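Local coordinates for tRNA (cytosine(38)-C(5))-methyltransferase (Schizosaccharomyces pombe, PDB 6FDF), which methylates carbon 5 of cytosine 38 in the anticodon loop of tRNA(Asp), and less well of tRNA(Glu), using S-adenosyl-L-methionine as methyl donor, at residues A[208-212]-A[213-217]; A[280-283]-A[284-287]. One frame throughout, in Å; residues are numbered along the deposited sequence.

Contact 1: residues A[208-212]-A[213-217]; sequences IERDW and SSYMV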
loop_
_atom_site.group_PDB
_atom_site.type_symbol
_atom_site.label_atom_id
_atom_site.label_comp_id
_atom_site.label_asym_id
_atom_site.label_seq_id
_atom_site.Cartn_x
_atom_site.Cartn_y
_atom_site.Cartn_z
ATOM N N ILE A 208 -20.171 -7.913 -10.155
ATOM C CA ILE A 208 -21.324 -7.807 -11.031
ATOM C C ILE A 208 -22.602 -8.254 -10.362
ATOM O O ILE A 208 -22.619 -9.107 -9.467
ATOM C CB ILE A 208 -21.160 -8.621 -12.336
ATOM C CG1 ILE A 208 -21.320 -10.112 -12.035
ATOM C CG2 ILE A 208 -19.836 -8.323 -12.985
ATOM C CD1 ILE A 208 -20.054 -10.771 -11.594
ATOM N N GLU A 209 -23.680 -7.614 -10.803
ATOM C CA GLU A 209 -25.038 -7.916 -10.392
ATOM C C GLU A 209 -25.138 -8.115 -8.888
ATOM O O GLU A 209 -25.672 -9.110 -8.403
ATOM C CB GLU A 209 -25.547 -9.123 -11.170
ATOM C CG GLU A 209 -25.623 -8.865 -12.676
ATOM C CD GLU A 209 -26.173 -10.042 -13.454
ATOM O OE1 GLU A 209 -26.463 -11.087 -12.835
ATOM O OE2 GLU A 209 -26.322 -9.917 -14.688
ATOM N N ARG A 210 -24.586 -7.157 -8.152
ATOM C CA ARG A 210 -24.837 -7.036 -6.725
ATOM C C ARG A 210 -25.977 -6.053 -6.489
ATOM O O ARG A 210 -26.380 -5.304 -7.382
ATOM C CB ARG A 210 -23.583 -6.566 -5.982
ATOM C CG ARG A 210 -22.422 -7.537 -5.984
ATOM C CD ARG A 210 -21.389 -7.104 -4.950
ATOM N NE ARG A 210 -21.967 -6.975 -3.615
ATOM C CZ ARG A 210 -21.339 -6.432 -2.576
ATOM N NH1 ARG A 210 -21.948 -6.356 -1.400
ATOM N NH2 ARG A 210 -20.103 -5.966 -2.707
ATOM N N ASP A 211 -26.506 -6.064 -5.270
ATOM C CA ASP A 211 -27.439 -5.028 -4.841
ATOM C C ASP A 211 -26.626 -3.804 -4.438
ATOM O O ASP A 211 -25.917 -3.827 -3.428
ATOM C CB ASP A 211 -28.309 -5.525 -3.690
ATOM C CG ASP A 211 -29.372 -4.519 -3.288
ATOM O OD1 ASP A 211 -29.664 -3.606 -4.090
ATOM O OD2 ASP A 211 -29.918 -4.644 -2.172
ATOM N N TRP A 212 -26.722 -2.736 -5.228
ATOM C CA TRP A 212 -25.864 -1.570 -5.062
ATOM C C TRP A 212 -26.412 -0.542 -4.080
ATOM O O TRP A 212 -25.791 0.513 -3.910
ATOM C CB TRP A 212 -25.629 -0.894 -6.419
ATOM C CG TRP A 212 -25.063 -1.811 -7.459
ATOM C CD1 TRP A 212 -25.634 -2.146 -8.650
ATOM C CD2 TRP A 212 -23.819 -2.522 -7.398
ATOM N NE1 TRP A 212 -24.825 -3.015 -9.338
ATOM C CE2 TRP A 212 -23.703 -3.261 -8.591
ATOM C CE3 TRP A 212 -22.789 -2.598 -6.453
ATOM C CZ2 TRP A 212 -22.603 -4.068 -8.865
ATOM C CZ3 TRP A 212 -21.698 -3.401 -6.726
ATOM C CH2 TRP A 212 -21.614 -4.126 -7.922
ATOM N N SER A 213 -27.547 -0.826 -3.432
ATOM C CA SER A 213 -28.244 0.180 -2.631
ATOM C C SER A 213 -27.315 0.846 -1.621
ATOM O O SER A 213 -27.278 2.077 -1.513
ATOM C CB SER A 213 -29.438 -0.457 -1.917
ATOM O OG SER A 213 -30.073 -1.417 -2.743
ATOM N N SER A 214 -26.556 0.047 -0.870
ATOM C CA SER A 214 -25.720 0.611 0.184
ATOM C C SER A 214 -24.531 1.393 -0.356
ATOM O O SER A 214 -23.896 2.121 0.415
ATOM C CB SER A 214 -25.220 -0.495 1.117
ATOM O OG SER A 214 -24.556 -1.514 0.391
ATOM N N TYR A 215 -24.211 1.260 -1.643
ATOM C CA TYR A 215 -23.055 1.927 -2.225
ATOM C C TYR A 215 -23.405 3.192 -2.998
ATOM O O TYR A 215 -22.491 3.894 -3.436
ATOM C CB TYR A 215 -22.296 0.959 -3.140
ATOM C CG TYR A 215 -21.789 -0.260 -2.402
ATOM C CD1 TYR A 215 -20.622 -0.203 -1.652
ATOM C CD2 TYR A 215 -22.484 -1.463 -2.446
ATOM C CE1 TYR A 215 -20.160 -1.311 -0.963
ATOM C CE2 TYR A 215 -22.026 -2.580 -1.765
ATOM C CZ TYR A 215 -20.863 -2.496 -1.026
ATOM O OH TYR A 215 -20.396 -3.600 -0.343
ATOM N N MET A 216 -24.692 3.493 -3.175
ATOM C CA MET A 216 -25.099 4.652 -3.961
ATOM C C MET A 216 -24.706 5.935 -3.244
ATOM O O MET A 216 -24.906 6.065 -2.032
ATOM C CB MET A 216 -26.610 4.638 -4.200
ATOM C CG MET A 216 -27.141 3.396 -4.882
ATOM S SD MET A 216 -26.324 3.016 -6.438
ATOM C CE MET A 216 -26.849 4.386 -7.473
ATOM N N VAL A 217 -24.115 6.875 -3.986
ATOM C CA VAL A 217 -23.728 8.146 -3.389
ATOM C C VAL A 217 -24.983 8.921 -3.015
ATOM O O VAL A 217 -25.957 8.970 -3.779
ATOM C CB VAL A 217 -22.833 8.945 -4.354
ATOM C CG1 VAL A 217 -22.339 10.230 -3.690
ATOM C CG2 VAL A 217 -21.649 8.093 -4.800
HETATM O O HOH W 1 -26.099 -2.744 -1.030
#
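Ser213 OG donates to Asp211 OD1 at 2.6 Å, a short bond that reaches the carboxylate from above its plane, 36° out of it. Asp211 has CG anti to its own N (chi1 -175°), which carries the carboxylate forward along the chain to the serine two residues on. Tyr215 N donates to Trp212 O at 2.9 Å. This i to i+3 bond closes the single 3-10 turn at 213-215, set in the long loop between strand 168-175 and helix 219-225. The loop follows the last strand of the seven-stranded catalytic sheet and probably belongs to the smaller, target-recognition domain of C5-methyltransferases. A water donates to Asp211 O at 2.6 Å; small hydroxyl residues suit such an exposed bend. Arg210 bends at chi3 so that its guanidinium meets the Tyr215 phenol with the two planes 76° apart. Its NH1 and NH2 each make a weak bond to Tyr215 OH (3.3 Å from NH1), while stronger partners lie elsewhere: Glu207 for the arginine, Glu305 for the phenol. Beside the phenol, the Trp212 indole brings its edge to Tyr215, CE3 to CD2 at 4.2 Å, and flexible Met216 folds SD to within 4.0 Å of Trp212 CB.

Contact 2: residues A[280-283]-A[284-287]; sequences YFTA and REVA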
loop_
_atom_site.group_PDB
_atom_site.type_symbol
_atom_site.label_atom_id
_atom_site.label_comp_id
_atom_site.label_asym_id
_atom_site.label_seq_id
_atom_site.Cartn_x
_atom_site.Cartn_y
_atom_site.Cartn_z
ATOM N N TYR A 280 -20.115 4.342 -4.891
ATOM C CA TYR A 280 -18.741 4.080 -4.493
ATOM C C TYR A 280 -18.310 2.710 -5.004
ATOM O O TYR A 280 -19.133 1.811 -5.194
ATOM C CB TYR A 280 -18.603 4.135 -2.966
ATOM C CG TYR A 280 -19.003 5.473 -2.388
ATOM C CD1 TYR A 280 -18.170 6.582 -2.521
ATOM C CD2 TYR A 280 -20.207 5.633 -1.710
ATOM C CE1 TYR A 280 -18.530 7.816 -2.007
ATOM C CE2 TYR A 280 -20.575 6.864 -1.186
ATOM C CZ TYR A 280 -19.729 7.950 -1.334
ATOM O OH TYR A 280 -20.087 9.180 -0.818
ATOM N N PHE A 281 -17.010 2.555 -5.240
ATOM C CA PHE A 281 -16.463 1.212 -5.380
ATOM C C PHE A 281 -16.673 0.452 -4.080
ATOM O O PHE A 281 -16.574 1.023 -2.992
ATOM C CB PHE A 281 -14.973 1.265 -5.728
ATOM C CG PHE A 281 -14.695 1.778 -7.111
ATOM C CD1 PHE A 281 -14.830 0.946 -8.212
ATOM C CD2 PHE A 281 -14.297 3.088 -7.315
ATOM C CE1 PHE A 281 -14.577 1.416 -9.490
ATOM C CE2 PHE A 281 -14.044 3.561 -8.590
ATOM C CZ PHE A 281 -14.186 2.723 -9.678
ATOM N N THR A 282 -16.982 -0.837 -4.195
ATOM C CA THR A 282 -17.056 -1.670 -3.005
ATOM C C THR A 282 -15.654 -1.911 -2.458
ATOM O O THR A 282 -14.652 -1.737 -3.157
ATOM C CB THR A 282 -17.730 -3.005 -3.320
ATOM O OG1 THR A 282 -16.819 -3.827 -4.062
ATOM C CG2 THR A 282 -18.998 -2.791 -4.138
ATOM N N ALA A 283 -15.578 -2.326 -1.189
ATOM C CA ALA A 283 -14.265 -2.620 -0.620
ATOM C C ALA A 283 -13.587 -3.766 -1.360
ATOM O O ALA A 283 -12.359 -3.760 -1.512
ATOM C CB ALA A 283 -14.378 -2.939 0.871
ATOM N N ARG A 284 -14.367 -4.736 -1.848
ATOM C CA ARG A 284 -13.793 -5.806 -2.659
ATOM C C ARG A 284 -13.180 -5.258 -3.942
ATOM O O ARG A 284 -12.102 -5.694 -4.363
ATOM C CB ARG A 284 -14.859 -6.854 -2.986
ATOM C CG ARG A 284 -14.397 -7.885 -4.011
ATOM C CD ARG A 284 -13.286 -8.751 -3.435
ATOM N NE ARG A 284 -13.725 -9.506 -2.270
ATOM C CZ ARG A 284 -12.899 -10.124 -1.432
ATOM N NH1 ARG A 284 -11.589 -10.070 -1.639
ATOM N NH2 ARG A 284 -13.383 -10.797 -0.395
ATOM N N GLU A 285 -13.849 -4.291 -4.571
ATOM C CA GLU A 285 -13.318 -3.706 -5.797
ATOM C C GLU A 285 -12.065 -2.891 -5.512
ATOM O O GLU A 285 -11.108 -2.924 -6.295
ATOM C CB GLU A 285 -14.392 -2.854 -6.473
ATOM C CG GLU A 285 -15.554 -3.702 -7.001
ATOM C CD GLU A 285 -16.752 -2.874 -7.417
ATOM O OE1 GLU A 285 -16.894 -1.740 -6.915
ATOM O OE2 GLU A 285 -17.565 -3.368 -8.233
ATOM N N VAL A 286 -12.045 -2.163 -4.390
ATOM C CA VAL A 286 -10.837 -1.439 -4.005
ATOM C C VAL A 286 -9.690 -2.418 -3.777
ATOM O O VAL A 286 -8.569 -2.214 -4.259
ATOM C CB VAL A 286 -11.104 -0.571 -2.758
ATOM C CG1 VAL A 286 -9.819 0.081 -2.280
ATOM C CG2 VAL A 286 -12.162 0.492 -3.063
ATOM N N ALA A 287 -9.961 -3.505 -3.046
ATOM C CA ALA A 287 -8.939 -4.526 -2.825
ATOM C C ALA A 287 -8.409 -5.071 -4.149
ATOM O O ALA A 287 -7.195 -5.240 -4.321
ATOM C CB ALA A 287 -9.499 -5.657 -1.959
#
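Glu285 OE1 is gripped by two donors: the backbone N of Thr282, at 2.9 Å, and the guanidinium of Arg279, with which it forms a salt bridge. The first of these is half of a capping box at the start of helix 283-289. In the other half Thr282, at the N-cap, accepts from Glu285 N through OG1 at 3.0 Å, so side chain and backbone of the two residues are paired reciprocally. Threonine suits the N-cap because its hydroxyl, held between the backbone N and carbonyl carbon (chi1 74°), turns back to a first-turn N-H that lacks the usual i-4 helical partner; the i-4 oxygen, Phe281 O, is bonded to Tyr309 OH instead. Glutamate three residues on has the length to return: its chain runs extended beyond CG, and Thr282 N meets OE1 from above the carboxylate plane, with a fairly straight N-H...O angle of 160°. Glu207 fixes both partners from outside, its carboxylate bonding to Thr282 OG1 and its backbone N to Glu285 OE2. The negative carboxylate of Glu285 probably also interacts favourably with the helix dipole. Regular helical bonding begins at once, Val286 N donating to Thr282 O at 2.9 Å and Ala287 N to Ala283 O at 2.9 Å. Ahead of the cap, the buried Phe281 presents the edge of its ring to the carboxylate, whose plane is turned 71° from the ring; CD1 lies 3.6 Å from Glu285 OE1. The branched Val286 sets its methyl CG2 3.9 Å from Phe281 CB.

Contact 1 precedes contact 2 along the chain, and their centres lie 11 Å apart on the same side of the chain's centre. The two meet directly: Tyr215 O probably accepts a hydrogen bond from Tyr280 N (2.8 Å), and the methyl CG2 of Thr282 packs against Tyr215 CZ at 3.6 Å, with Arg210 NH2 and Trp212 CZ3 also close to it. Two acidic residues join both contacts, Glu207 binding Arg210 and Thr282, and Glu305 binding Tyr215 OH and Ala283 N. Both contacts stand away from the S-adenosyl-L-homocysteine pocket, contact 2 being buried nearer the chain centre; the side chain of Ala287 is about 11 Å from the ligand.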